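Local coordinates for adhesion and penetration protein autotransporter (Haemophilus influenzae, PDB 3SYJ) that promotes bacterial aggregation and adherence to host cells through a self-associating, surface-displayed passenger domain that also carries a probable serine protease, at residues 709-715 against 729-735; 582-588 against 636-640. All blocks are in the same frame, centred on the assembly; numbering follows the deposited sequence.

Interaction 1. Residues 709-715 against 729-735; sequences LTDNATA and LTNHSQF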
loop_
_atom_site.group_PDB
_atom_site.type_symbol
_atom_site.label_atom_id
_atom_site.label_comp_id
_atom_site.label_asym_id
_atom_site.label_seq_id
_atom_site.Cartn_x
_atom_site.Cartn_y
_atom_site.Cartn_z
ATOM N N LEU A 709 4.473 20.154 -3.366
ATOM C CA LEU A 709 4.496 21.399 -4.110
ATOM C C LEU A 709 3.072 21.881 -4.358
ATOM O O LEU A 709 2.206 21.102 -4.769
ATOM C CB LEU A 709 5.220 21.212 -5.443
ATOM C CG LEU A 709 6.616 20.606 -5.375
ATOM C CD1 LEU A 709 7.224 20.552 -6.762
ATOM C CD2 LEU A 709 7.486 21.426 -4.448
ATOM N N THR A 710 2.829 23.162 -4.100
ATOM C CA THR A 710 1.524 23.753 -4.365
ATOM C C THR A 710 1.698 25.031 -5.174
ATOM O O THR A 710 2.824 25.450 -5.445
ATOM C CB THR A 710 0.737 24.036 -3.064
ATOM O OG1 THR A 710 1.419 25.030 -2.286
ATOM C CG2 THR A 710 0.596 22.760 -2.238
ATOM N N ASP A 711 0.583 25.632 -5.576
ATOM C CA ASP A 711 0.605 26.879 -6.331
ATOM C C ASP A 711 1.547 26.794 -7.522
ATOM O O ASP A 711 1.397 25.916 -8.362
ATOM C CB ASP A 711 0.982 28.034 -5.410
ATOM C CG ASP A 711 0.234 27.985 -4.094
ATOM O OD1 ASP A 711 -1.014 27.905 -4.124
ATOM O OD2 ASP A 711 0.888 28.013 -3.031
ATOM N N ASN A 712 2.515 27.702 -7.595
ATOM C CA ASN A 712 3.476 27.706 -8.693
ATOM C C ASN A 712 4.839 27.175 -8.285
ATOM O O ASN A 712 5.828 27.395 -8.976
ATOM C CB ASN A 712 3.651 29.116 -9.252
ATOM C CG ASN A 712 2.449 29.592 -10.031
ATOM O OD1 ASN A 712 1.456 28.880 -10.162
ATOM N ND2 ASN A 712 2.531 30.811 -10.555
ATOM N N ALA A 713 4.892 26.478 -7.161
ATOM C CA ALA A 713 6.164 26.018 -6.618
ATOM C C ALA A 713 6.922 25.071 -7.550
ATOM O O ALA A 713 6.329 24.318 -8.322
ATOM C CB ALA A 713 5.956 25.381 -5.253
ATOM N N THR A 714 8.244 25.123 -7.468
ATOM C CA THR A 714 9.100 24.252 -8.258
ATOM C C THR A 714 10.082 23.532 -7.349
ATOM O O THR A 714 10.567 24.107 -6.379
ATOM C CB THR A 714 9.885 25.060 -9.298
ATOM O OG1 THR A 714 8.970 25.627 -10.245
ATOM C CG2 THR A 714 10.873 24.171 -10.032
ATOM N N ALA A 715 10.364 22.271 -7.655
ATOM C CA ALA A 715 11.408 21.536 -6.950
ATOM C C ALA A 715 12.281 20.747 -7.920
ATOM O O ALA A 715 11.804 20.229 -8.931
ATOM C CB ALA A 715 10.820 20.627 -5.895
ATOM N N LEU A 729 2.082 16.972 -6.095
ATOM C CA LEU A 729 1.995 18.258 -6.765
ATOM C C LEU A 729 0.556 18.642 -7.022
ATOM O O LEU A 729 -0.273 17.796 -7.345
ATOM C CB LEU A 729 2.763 18.234 -8.085
ATOM C CG LEU A 729 4.245 17.893 -8.000
ATOM C CD1 LEU A 729 4.411 16.392 -7.989
ATOM C CD2 LEU A 729 4.986 18.507 -9.170
ATOM N N THR A 730 0.269 19.930 -6.879
ATOM C CA THR A 730 -1.061 20.455 -7.130
ATOM C C THR A 730 -0.928 21.781 -7.859
ATOM O O THR A 730 0.183 22.276 -8.050
ATOM C CB THR A 730 -1.826 20.683 -5.817
ATOM O OG1 THR A 730 -1.087 21.591 -4.992
ATOM C CG2 THR A 730 -2.015 19.376 -5.071
ATOM N N ASN A 731 -2.056 22.351 -8.266
ATOM C CA ASN A 731 -2.049 23.655 -8.908
ATOM C C ASN A 731 -1.179 23.646 -10.157
ATOM O O ASN A 731 -1.375 22.810 -11.033
ATOM C CB ASN A 731 -1.589 24.721 -7.916
ATOM C CG ASN A 731 -2.508 24.825 -6.712
ATOM O OD1 ASN A 731 -3.717 24.996 -6.863
ATOM N ND2 ASN A 731 -1.945 24.714 -5.514
ATOM N N HIS A 732 -0.220 24.563 -10.243
ATOM C CA HIS A 732 0.670 24.615 -11.399
ATOM C C HIS A 732 2.123 24.341 -11.015
ATOM O O HIS A 732 3.046 24.846 -11.657
ATOM C CB HIS A 732 0.579 25.971 -12.103
ATOM C CG HIS A 732 -0.775 26.276 -12.661
ATOM N ND1 HIS A 732 -1.844 26.637 -11.867
ATOM C CD2 HIS A 732 -1.231 26.292 -13.936
ATOM C CE1 HIS A 732 -2.903 26.852 -12.628
ATOM N NE2 HIS A 732 -2.558 26.649 -13.887
ATOM N N SER A 733 2.322 23.538 -9.972
ATOM C CA SER A 733 3.662 23.209 -9.491
ATOM C C SER A 733 4.436 22.320 -10.470
ATOM O O SER A 733 3.839 21.599 -11.269
ATOM C CB SER A 733 3.565 22.520 -8.138
ATOM O OG SER A 733 2.770 21.355 -8.235
ATOM N N GLN A 734 5.765 22.370 -10.399
ATOM C CA GLN A 734 6.619 21.580 -11.292
ATOM C C GLN A 734 7.734 20.863 -10.535
ATOM O O GLN A 734 8.412 21.459 -9.700
ATOM C CB GLN A 734 7.246 22.466 -12.364
ATOM C CG GLN A 734 6.250 23.269 -13.177
ATOM C CD GLN A 734 6.855 23.803 -14.463
ATOM O OE1 GLN A 734 7.872 23.294 -14.945
ATOM N NE2 GLN A 734 6.231 24.831 -15.029
ATOM N N PHE A 735 7.929 19.585 -10.834
ATOM C CA PHE A 735 8.998 18.814 -10.207
ATOM C C PHE A 735 9.890 18.149 -11.242
ATOM O O PHE A 735 9.397 17.521 -12.174
ATOM C CB PHE A 735 8.428 17.752 -9.272
ATOM C CG PHE A 735 9.467 16.812 -8.725
ATOM C CD1 PHE A 735 10.368 17.238 -7.758
ATOM C CD2 PHE A 735 9.541 15.501 -9.168
ATOM C CE1 PHE A 735 11.324 16.373 -7.246
ATOM C CE2 PHE A 735 10.494 14.631 -8.660
ATOM C CZ PHE A 735 11.387 15.067 -7.699
HETATM O O HOH W 1 -1.166 28.185 -9.275
#
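L709 packs against the coil that follows it through two separate parts of its side chain. Its CB is pressed onto CB of S733 at 3.4 Å, closer than carbons usually lie, while CD1 reaches CD2 of L729 and CB of F735. Leucine suits this place because one branched chain can touch both L729 before the turn and F735 after it. The ring of F735 turns its edge to the methyl of A715, CB lying in the ring plane 3.9 Å from CD1, and the small alanine leaves the ring this place. Backbone bonds hold the parallel pairing: Q734 N gives to A713 O (2.9 Å) and A715 N to Q734 O (2.9 Å). S733 is buried, yet its hydroxyl is satisfied locally: with chi1 at 58°, OG sits between the backbone N and carbonyl carbon and donates to T730 O at 2.8 Å, bracing the type II' turn of residues 730-733.

The outer side is looser. There the matching turn of residues 710-713 overlies its successor, joined by H732 N to D711 O (2.8 Å), and N712 and H732 lie side by side, their amide and ring planes 78° apart. A water bridges them, donating to N712 OD1 at 2.9 Å and also bonded to H732 ND1; polar side chains suit this exposed corner.

The stack continues both ways: D711 OD2 accepts from N656 N of the preceding coil, N731 N bonds D751 of the next, V654 of strand 645-654 touches L709, and I747 of strand 747-749 lies against L729 and F735.

Interaction 2. Residues 582-588 against 636-640; sequences QTKGKLF and GGSAV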
loop_
_atom_site.group_PDB
_atom_site.type_symbol
_atom_site.label_atom_id
_atom_site.label_comp_id
_atom_site.label_asym_id
_atom_site.label_seq_id
_atom_site.Cartn_x
_atom_site.Cartn_y
_atom_site.Cartn_z
ATOM N N GLN A 582 10.947 29.541 5.310
ATOM C CA GLN A 582 11.566 30.582 4.501
ATOM C C GLN A 582 10.505 31.394 3.755
ATOM O O GLN A 582 9.650 30.835 3.064
ATOM C CB GLN A 582 12.563 29.974 3.518
ATOM C CG GLN A 582 13.255 30.995 2.646
ATOM C CD GLN A 582 14.181 30.353 1.637
ATOM O OE1 GLN A 582 14.267 29.129 1.551
ATOM N NE2 GLN A 582 14.878 31.176 0.864
ATOM N N THR A 583 10.559 32.712 3.889
ATOM C CA THR A 583 9.565 33.567 3.249
ATOM C C THR A 583 10.107 34.257 2.007
ATOM O O THR A 583 9.341 34.756 1.188
ATOM C CB THR A 583 9.043 34.641 4.210
ATOM O OG1 THR A 583 10.115 35.522 4.565
ATOM C CG2 THR A 583 8.481 34.000 5.474
ATOM N N LYS A 584 11.426 34.284 1.863
ATOM C CA LYS A 584 12.048 35.027 0.776
ATOM C C LYS A 584 13.554 34.798 0.766
ATOM O O LYS A 584 14.089 34.121 1.640
ATOM C CB LYS A 584 11.753 36.520 0.940
ATOM C CG LYS A 584 11.981 37.352 -0.309
ATOM C CD LYS A 584 11.693 38.815 -0.039
ATOM C CE LYS A 584 10.264 39.005 0.425
ATOM N NZ LYS A 584 9.857 40.434 0.391
ATOM N N GLY A 585 14.237 35.361 -0.222
ATOM C CA GLY A 585 15.685 35.317 -0.253
ATOM C C GLY A 585 16.213 33.947 -0.603
ATOM O O GLY A 585 15.501 33.130 -1.182
ATOM N N LYS A 586 17.471 33.702 -0.255
ATOM C CA LYS A 586 18.117 32.437 -0.565
ATOM C C LYS A 586 18.605 31.756 0.703
ATOM O O LYS A 586 19.223 32.388 1.559
ATOM C CB LYS A 586 19.269 32.641 -1.556
ATOM C CG LYS A 586 18.813 33.207 -2.893
ATOM C CD LYS A 586 19.939 33.237 -3.909
ATOM C CE LYS A 586 20.943 34.343 -3.616
ATOM N NZ LYS A 586 20.570 35.634 -4.252
ATOM N N LEU A 587 18.309 30.462 0.815
ATOM C CA LEU A 587 18.671 29.685 1.992
ATOM C C LEU A 587 19.470 28.455 1.568
ATOM O O LEU A 587 18.969 27.614 0.822
ATOM C CB LEU A 587 17.410 29.276 2.756
ATOM C CG LEU A 587 17.573 28.425 4.015
ATOM C CD1 LEU A 587 18.406 29.157 5.059
ATOM C CD2 LEU A 587 16.208 28.057 4.575
ATOM N N PHE A 588 20.713 28.358 2.039
ATOM C CA PHE A 588 21.597 27.258 1.659
ATOM C C PHE A 588 21.853 26.331 2.827
ATOM O O PHE A 588 22.247 26.777 3.903
ATOM C CB PHE A 588 22.946 27.786 1.140
ATOM C CG PHE A 588 22.955 28.103 -0.333
ATOM C CD1 PHE A 588 22.188 29.138 -0.837
ATOM C CD2 PHE A 588 23.737 27.371 -1.210
ATOM C CE1 PHE A 588 22.195 29.433 -2.192
ATOM C CE2 PHE A 588 23.750 27.665 -2.564
ATOM C CZ PHE A 588 22.981 28.698 -3.051
ATOM N N GLY A 636 8.325 30.982 0.137
ATOM C CA GLY A 636 8.750 31.969 -0.833
ATOM C C GLY A 636 10.254 31.974 -0.906
ATOM O O GLY A 636 10.918 31.467 -0.005
ATOM N N GLY A 637 10.794 32.540 -1.979
ATOM C CA GLY A 637 12.225 32.535 -2.196
ATOM C C GLY A 637 12.756 31.200 -2.698
ATOM O O GLY A 637 12.065 30.451 -3.392
ATOM N N SER A 638 13.997 30.901 -2.333
ATOM C CA SER A 638 14.676 29.735 -2.851
ATOM C C SER A 638 15.514 29.030 -1.778
ATOM O O SER A 638 16.367 29.652 -1.136
ATOM C CB SER A 638 15.567 30.157 -4.014
ATOM O OG SER A 638 15.849 29.046 -4.852
ATOM N N ALA A 639 15.253 27.736 -1.593
ATOM C CA ALA A 639 16.019 26.877 -0.682
ATOM C C ALA A 639 16.929 25.932 -1.468
ATOM O O ALA A 639 16.473 25.241 -2.375
ATOM C CB ALA A 639 15.076 26.072 0.220
ATOM N N VAL A 640 18.210 25.888 -1.116
ATOM C CA VAL A 640 19.159 25.059 -1.853
ATOM C C VAL A 640 19.931 24.145 -0.916
ATOM O O VAL A 640 20.517 24.607 0.064
ATOM C CB VAL A 640 20.165 25.919 -2.641
ATOM C CG1 VAL A 640 21.124 25.031 -3.438
ATOM C CG2 VAL A 640 19.441 26.891 -3.561
#
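V640 and F588, neighbours in parallel strands, lie side by side on one face of the sheet. CB of V640 stands over the centre of the phenyl ring, 3.9 Å from its centroid and only 6° off the ring normal, a CH-pi contact. Branched at CB, the valine spreads both methyls over that face, CG1 approaching CE2 of F588 and CG2 approaching CE1. The backbone bond next to them, V640 N to L587 O, is short (2.7 Å) and nearly straight at 169°.

G636 passes close under the bend that precedes strand 586-588. Its CA lies 3.5 Å from T583 O, and its N makes a weak bond to Q582 O. Lack of a side chain is what permits this approach, since a CB here would run into T583 O.

S638 is held through its backbone. Its N gives to G585 O at 2.9 Å, and its O takes both L587 N and, at 2.9 Å, NE2 of Q582. The extended chain of Q582, with CG anti to the backbone N (chi1 -180°), also brings NE2 to K584 O at 3.1 Å. Glutamine suits this place because its amide NH2 can serve two backbone carbonyls. Both acceptors lie in the amide plane, which should restrict its rotation, although NE2 stands above each carbonyl plane.

Parallel strands in register, matching positions on the same face and the bends before them lying one over the other are typical of the right-handed beta-helix of autotransporter passenger domains.

Overall arrangement
Following the chain from the N terminus, interaction 2 comes first: residues 582-588 meet 636-640 after an excursion of 47 residues that includes helix 603-609. Only after that loop has closed does interaction 1 open, joining 709-715 to 729-735 across just 13 intervening residues, a single compact coil. The two loops are therefore in series, neither nested nor crossed. The centres of interactions 1 and 2 lie about 16 Å apart. The nearest atoms of interactions 1 and 2 are about 7 Å apart, without touching. Strand 659-662 bridges them, pairing with 638-641 on one side and 714-718 on the other. Both contacts thus tie successive coils along the same part of the solenoid, within its second repeat region.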